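Local coordinates for protein tungsten-containing formylmethanofuran dehydrogenase 2 subunit C (Methanothermobacter wolfeii, PDB 5T5I) that probably serves as a beta-helical subunit of the tungsten enzyme complex that reduces carbon dioxide to formylmethanofuran in the first step of methanogenesis, at residues E217-K229 / P239-I251. Numbering follows the deposited sequence.
Sequences EFLAGFKYLGVEK and PGAFYKFEGDHAI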
loop_
_atom_site.group_PDB
_atom_site.type_symbol
_atom_site.label_atom_id
_atom_site.label_comp_id
_atom_site.label_asym_id
_atom_site.label_seq_id
_atom_site.Cartn_x
_atom_site.Cartn_y
_atom_site.Cartn_z
ATOM N N GLU C 217 -21.089 -3.244 -3.675
ATOM C CA GLU C 217 -20.699 -3.662 -2.325
ATOM C C GLU C 217 -21.787 -4.534 -1.722
ATOM O O GLU C 217 -22.953 -4.372 -2.061
ATOM C CB GLU C 217 -20.536 -2.445 -1.419
ATOM C CG GLU C 217 -19.481 -1.448 -1.865
ATOM C CD GLU C 217 -19.571 -0.157 -1.076
ATOM O OE1 GLU C 217 -19.361 -0.201 0.158
ATOM O OE2 GLU C 217 -19.975 0.874 -1.660
ATOM N N PHE C 218 -21.407 -5.448 -0.828
ATOM C CA PHE C 218 -22.354 -6.330 -0.153
ATOM C C PHE C 218 -22.056 -6.344 1.366
ATOM O O PHE C 218 -21.429 -5.401 1.851
ATOM C CB PHE C 218 -22.395 -7.708 -0.836
ATOM C CG PHE C 218 -23.542 -8.642 -0.482
ATOM C CD1 PHE C 218 -24.844 -8.163 -0.352
ATOM C CD2 PHE C 218 -23.308 -9.986 -0.225
ATOM C CE1 PHE C 218 -25.885 -9.017 0.004
ATOM C CE2 PHE C 218 -24.355 -10.837 0.130
ATOM C CZ PHE C 218 -25.639 -10.353 0.218
ATOM N N LEU C 219 -22.535 -7.353 2.120
ATOM C CA LEU C 219 -22.507 -7.376 3.567
ATOM C C LEU C 219 -21.918 -8.667 4.145
ATOM O O LEU C 219 -22.264 -9.774 3.708
ATOM C CB LEU C 219 -23.961 -7.206 3.989
ATOM C CG LEU C 219 -24.607 -5.819 3.748
ATOM C CD1 LEU C 219 -26.119 -5.904 3.924
ATOM C CD2 LEU C 219 -24.059 -4.771 4.709
ATOM N N ALA C 220 -21.053 -8.514 5.166
ATOM C CA ALA C 220 -20.353 -9.624 5.798
ATOM C C ALA C 220 -21.220 -10.528 6.684
ATOM O O ALA C 220 -20.761 -11.604 7.057
ATOM C CB ALA C 220 -19.157 -9.110 6.574
ATOM N N GLY C 221 -22.453 -10.105 6.994
ATOM C CA GLY C 221 -23.397 -10.915 7.758
ATOM C C GLY C 221 -24.093 -12.000 6.941
ATOM O O GLY C 221 -24.915 -12.738 7.483
ATOM N N PHE C 222 -23.784 -12.121 5.634
ATOM C CA PHE C 222 -24.390 -13.148 4.778
ATOM C C PHE C 222 -23.476 -14.369 4.662
ATOM O O PHE C 222 -22.258 -14.221 4.708
ATOM C CB PHE C 222 -24.707 -12.570 3.401
ATOM C CG PHE C 222 -26.013 -11.809 3.370
ATOM C CD1 PHE C 222 -26.089 -10.507 3.838
ATOM C CD2 PHE C 222 -27.175 -12.407 2.894
ATOM C CE1 PHE C 222 -27.300 -9.811 3.825
ATOM C CE2 PHE C 222 -28.387 -11.715 2.894
ATOM C CZ PHE C 222 -28.445 -10.426 3.377
ATOM N N LYS C 223 -24.059 -15.571 4.540
ATOM C CA LYS C 223 -23.312 -16.815 4.358
ATOM C C LYS C 223 -23.433 -17.192 2.897
ATOM O O LYS C 223 -24.533 -17.194 2.354
ATOM C CB LYS C 223 -23.892 -17.943 5.210
ATOM C CG LYS C 223 -23.161 -19.274 5.110
ATOM C CD LYS C 223 -23.847 -20.325 5.977
ATOM C CE LYS C 223 -23.126 -21.655 5.945
ATOM N NZ LYS C 223 -24.076 -22.795 5.849
ATOM N N TYR C 224 -22.315 -17.549 2.282
ATOM C CA TYR C 224 -22.283 -17.967 0.874
ATOM C C TYR C 224 -22.666 -19.448 0.773
ATOM O O TYR C 224 -22.036 -20.273 1.431
ATOM C CB TYR C 224 -20.883 -17.699 0.298
ATOM C CG TYR C 224 -20.700 -18.192 -1.116
ATOM C CD1 TYR C 224 -21.499 -17.712 -2.147
ATOM C CD2 TYR C 224 -19.730 -19.139 -1.427
ATOM C CE1 TYR C 224 -21.341 -18.159 -3.451
ATOM C CE2 TYR C 224 -19.563 -19.602 -2.733
ATOM C CZ TYR C 224 -20.359 -19.091 -3.748
ATOM O OH TYR C 224 -20.242 -19.559 -5.033
ATOM N N LEU C 225 -23.703 -19.777 -0.020
ATOM C CA LEU C 225 -24.205 -21.156 -0.192
ATOM C C LEU C 225 -23.768 -21.850 -1.493
ATOM O O LEU C 225 -23.945 -23.056 -1.604
ATOM C CB LEU C 225 -25.741 -21.173 -0.107
ATOM C CG LEU C 225 -26.384 -20.662 1.206
ATOM C CD1 LEU C 225 -27.875 -20.823 1.143
ATOM C CD2 LEU C 225 -25.856 -21.405 2.436
ATOM N N GLY C 226 -23.210 -21.117 -2.443
ATOM C CA GLY C 226 -22.772 -21.678 -3.721
ATOM C C GLY C 226 -23.473 -21.014 -4.894
ATOM O O GLY C 226 -23.986 -19.900 -4.759
ATOM N N VAL C 227 -23.599 -21.735 -6.017
ATOM C CA VAL C 227 -24.262 -21.229 -7.215
ATOM C C VAL C 227 -25.499 -22.064 -7.498
ATOM O O VAL C 227 -25.479 -23.300 -7.380
ATOM C CB VAL C 227 -23.285 -21.179 -8.431
ATOM C CG1 VAL C 227 -24.018 -21.018 -9.778
ATOM C CG2 VAL C 227 -22.267 -20.057 -8.256
ATOM N N GLU C 228 -26.568 -21.387 -7.925
ATOM C CA GLU C 228 -27.769 -22.044 -8.404
ATOM C C GLU C 228 -28.008 -21.585 -9.834
ATOM O O GLU C 228 -27.617 -20.466 -10.189
ATOM C CB GLU C 228 -28.956 -21.776 -7.500
ATOM C CG GLU C 228 -28.817 -22.503 -6.180
ATOM C CD GLU C 228 -30.132 -22.939 -5.573
ATOM O OE1 GLU C 228 -30.310 -24.163 -5.381
ATOM O OE2 GLU C 228 -30.997 -22.068 -5.322
ATOM N N LYS C 229 -28.564 -22.469 -10.666
ATOM C CA LYS C 229 -28.779 -22.177 -12.086
ATOM C C LYS C 229 -30.249 -22.307 -12.488
ATOM O O LYS C 229 -30.957 -23.158 -11.957
ATOM C CB LYS C 229 -27.863 -23.043 -12.974
ATOM C CG LYS C 229 -28.143 -24.531 -12.909
ATOM C CD LYS C 229 -27.292 -25.342 -13.857
ATOM C CE LYS C 229 -27.462 -26.815 -13.575
ATOM N NZ LYS C 229 -26.637 -27.660 -14.476
ATOM N N PRO C 239 -33.406 -17.285 -15.957
ATOM C CA PRO C 239 -32.334 -18.124 -16.531
ATOM C C PRO C 239 -30.929 -17.632 -16.191
ATOM O O PRO C 239 -30.722 -16.438 -15.987
ATOM C CB PRO C 239 -32.598 -18.046 -18.032
ATOM C CG PRO C 239 -33.208 -16.702 -18.218
ATOM C CD PRO C 239 -34.065 -16.476 -16.999
ATOM N N GLY C 240 -29.982 -18.559 -16.150
ATOM C CA GLY C 240 -28.593 -18.242 -15.859
ATOM C C GLY C 240 -28.146 -18.655 -14.477
ATOM O O GLY C 240 -28.935 -19.167 -13.687
ATOM N N ALA C 241 -26.870 -18.398 -14.182
ATOM C CA ALA C 241 -26.257 -18.749 -12.909
ATOM C C ALA C 241 -26.269 -17.577 -11.934
ATOM O O ALA C 241 -26.011 -16.431 -12.322
ATOM C CB ALA C 241 -24.828 -19.254 -13.131
ATOM N N PHE C 242 -26.536 -17.881 -10.653
ATOM C CA PHE C 242 -26.566 -16.897 -9.566
ATOM C C PHE C 242 -25.797 -17.381 -8.341
ATOM O O PHE C 242 -25.986 -18.527 -7.922
ATOM C CB PHE C 242 -28.018 -16.634 -9.130
ATOM C CG PHE C 242 -28.886 -15.987 -10.181
ATOM C CD1 PHE C 242 -29.521 -16.753 -11.152
ATOM C CD2 PHE C 242 -29.039 -14.605 -10.227
ATOM C CE1 PHE C 242 -30.308 -16.150 -12.140
ATOM C CE2 PHE C 242 -29.818 -14.004 -11.218
ATOM C CZ PHE C 242 -30.452 -14.779 -12.162
ATOM N N TYR C 243 -24.980 -16.492 -7.734
ATOM C CA TYR C 243 -24.350 -16.745 -6.434
ATOM C C TYR C 243 -25.497 -16.627 -5.433
ATOM O O TYR C 243 -26.301 -15.700 -5.554
ATOM C CB TYR C 243 -23.296 -15.690 -6.088
ATOM C CG TYR C 243 -22.053 -15.758 -6.937
ATOM C CD1 TYR C 243 -21.249 -16.894 -6.939
ATOM C CD2 TYR C 243 -21.629 -14.657 -7.672
ATOM C CE1 TYR C 243 -20.088 -16.957 -7.705
ATOM C CE2 TYR C 243 -20.465 -14.706 -8.438
ATOM C CZ TYR C 243 -19.699 -15.859 -8.455
ATOM O OH TYR C 243 -18.542 -15.916 -9.189
ATOM N N LYS C 244 -25.616 -17.588 -4.505
ATOM C CA LYS C 244 -26.692 -17.645 -3.516
ATOM C C LYS C 244 -26.121 -17.358 -2.126
ATOM O O LYS C 244 -25.113 -17.949 -1.727
ATOM C CB LYS C 244 -27.360 -19.032 -3.546
ATOM C CG LYS C 244 -28.583 -19.155 -2.656
ATOM C CD LYS C 244 -29.153 -20.566 -2.715
ATOM C CE LYS C 244 -30.431 -20.718 -1.934
ATOM N NZ LYS C 244 -30.996 -22.089 -2.075
ATOM N N PHE C 245 -26.782 -16.467 -1.397
ATOM C CA PHE C 245 -26.388 -16.061 -0.042
ATOM C C PHE C 245 -27.576 -16.122 0.898
ATOM O O PHE C 245 -28.685 -15.778 0.483
ATOM C CB PHE C 245 -25.874 -14.611 -0.059
ATOM C CG PHE C 245 -24.647 -14.380 -0.898
ATOM C CD1 PHE C 245 -23.375 -14.491 -0.346
ATOM C CD2 PHE C 245 -24.758 -13.977 -2.224
ATOM C CE1 PHE C 245 -22.238 -14.223 -1.111
ATOM C CE2 PHE C 245 -23.625 -13.737 -2.997
ATOM C CZ PHE C 245 -22.371 -13.864 -2.437
ATOM N N GLU C 246 -27.346 -16.505 2.162
ATOM C CA GLU C 246 -28.374 -16.536 3.206
ATOM C C GLU C 246 -28.027 -15.549 4.318
ATOM O O GLU C 246 -26.877 -15.479 4.766
ATOM C CB GLU C 246 -28.528 -17.945 3.790
ATOM C CG GLU C 246 -29.738 -18.088 4.709
ATOM C CD GLU C 246 -29.762 -19.398 5.466
ATOM O OE1 GLU C 246 -28.756 -19.711 6.145
ATOM O OE2 GLU C 246 -30.797 -20.101 5.396
ATOM N N GLY C 247 -29.028 -14.805 4.770
ATOM C CA GLY C 247 -28.809 -13.835 5.839
ATOM C C GLY C 247 -30.034 -13.007 6.148
ATOM O O GLY C 247 -31.147 -13.418 5.805
ATOM N N ASP C 248 -29.892 -11.827 6.765
ATOM C CA ASP C 248 -28.663 -11.214 7.272
ATOM C C ASP C 248 -28.457 -11.775 8.677
ATOM O O ASP C 248 -29.288 -11.524 9.562
ATOM C CB ASP C 248 -28.858 -9.689 7.299
ATOM C CG ASP C 248 -27.680 -8.846 7.753
ATOM O OD1 ASP C 248 -26.732 -9.409 8.338
ATOM O OD2 ASP C 248 -27.733 -7.616 7.566
ATOM N N HIS C 249 -27.350 -12.493 8.920
ATOM C CA HIS C 249 -27.139 -13.115 10.224
ATOM C C HIS C 249 -26.789 -12.131 11.375
ATOM O O HIS C 249 -26.555 -12.590 12.486
ATOM C CB HIS C 249 -26.149 -14.265 10.154
ATOM C CG HIS C 249 -26.530 -15.365 9.216
ATOM N ND1 HIS C 249 -25.652 -15.693 8.220
ATOM C CD2 HIS C 249 -27.641 -16.137 9.072
ATOM C CE1 HIS C 249 -26.214 -16.657 7.529
ATOM N NE2 HIS C 249 -27.400 -16.956 7.981
ATOM N N ALA C 250 -26.879 -10.799 11.156
ATOM C CA ALA C 250 -26.873 -9.821 12.241
ATOM C C ALA C 250 -28.235 -9.939 12.961
ATOM O O ALA C 250 -28.354 -9.488 14.086
ATOM C CB ALA C 250 -26.728 -8.405 11.703
ATOM N N ILE C 251 -29.270 -10.494 12.275
ATOM C CA ILE C 251 -30.632 -10.700 12.795
ATOM C C ILE C 251 -30.754 -12.148 13.291
ATOM O O ILE C 251 -30.314 -13.075 12.604
ATOM C CB ILE C 251 -31.683 -10.396 11.691
ATOM C CG1 ILE C 251 -31.619 -8.911 11.246
ATOM C CG2 ILE C 251 -33.123 -10.778 12.127
ATOM C CD1 ILE C 251 -32.204 -7.864 12.263
#
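Phe218 turns the edge of its ring onto a face of Phe245, CE2 lying 3.7 Å from CG of Phe245 with the planes at 63°. Within the type I turn from Leu219 to Phe222, Gly221 O accepts the backbone N-H of His249 (N to O 2.8 Å). The Phe222 ring is sandwiched: Phe218 CZ packs on one face, while Gly247 CA and Asp248 CA, joined by a cis peptide, make CH-pi contacts with the other. Replacing this phenylalanine by alanine would probably leave the cis peptide without its aromatic cover and Phe218 without the ring it rests on. Lys223 N and Glu246 O then begin the antiparallel pairing at 2.8 Å. Tyr224 CD1 packs against Phe245 on the face opposite Phe218, 3.7 Å from CE1 of Phe245, and its hydroxyl meets the edge of Tyr243. A beta bulge follows, Leu225 N giving to Lys244 O and Gly226 O accepting from Lys244 N. Val227 CG2 continues the aromatic side, 3.6 Å from Tyr243 CD1. On the other side Lys244, its CG anti to the backbone N (chi1 -174°) and its chain extended beyond, reaches Glu228 in a salt bridge, weak as a hydrogen bond (NZ to OE2 3.2 Å); Tyr259 OH also binds that carboxylate oxygen. Subunit fwdF packs on Tyr224 and Val227. The arrangement is a bulged antiparallel strand pair, which strand 256-261 joins to the C-terminal end of the parallel beta-helix.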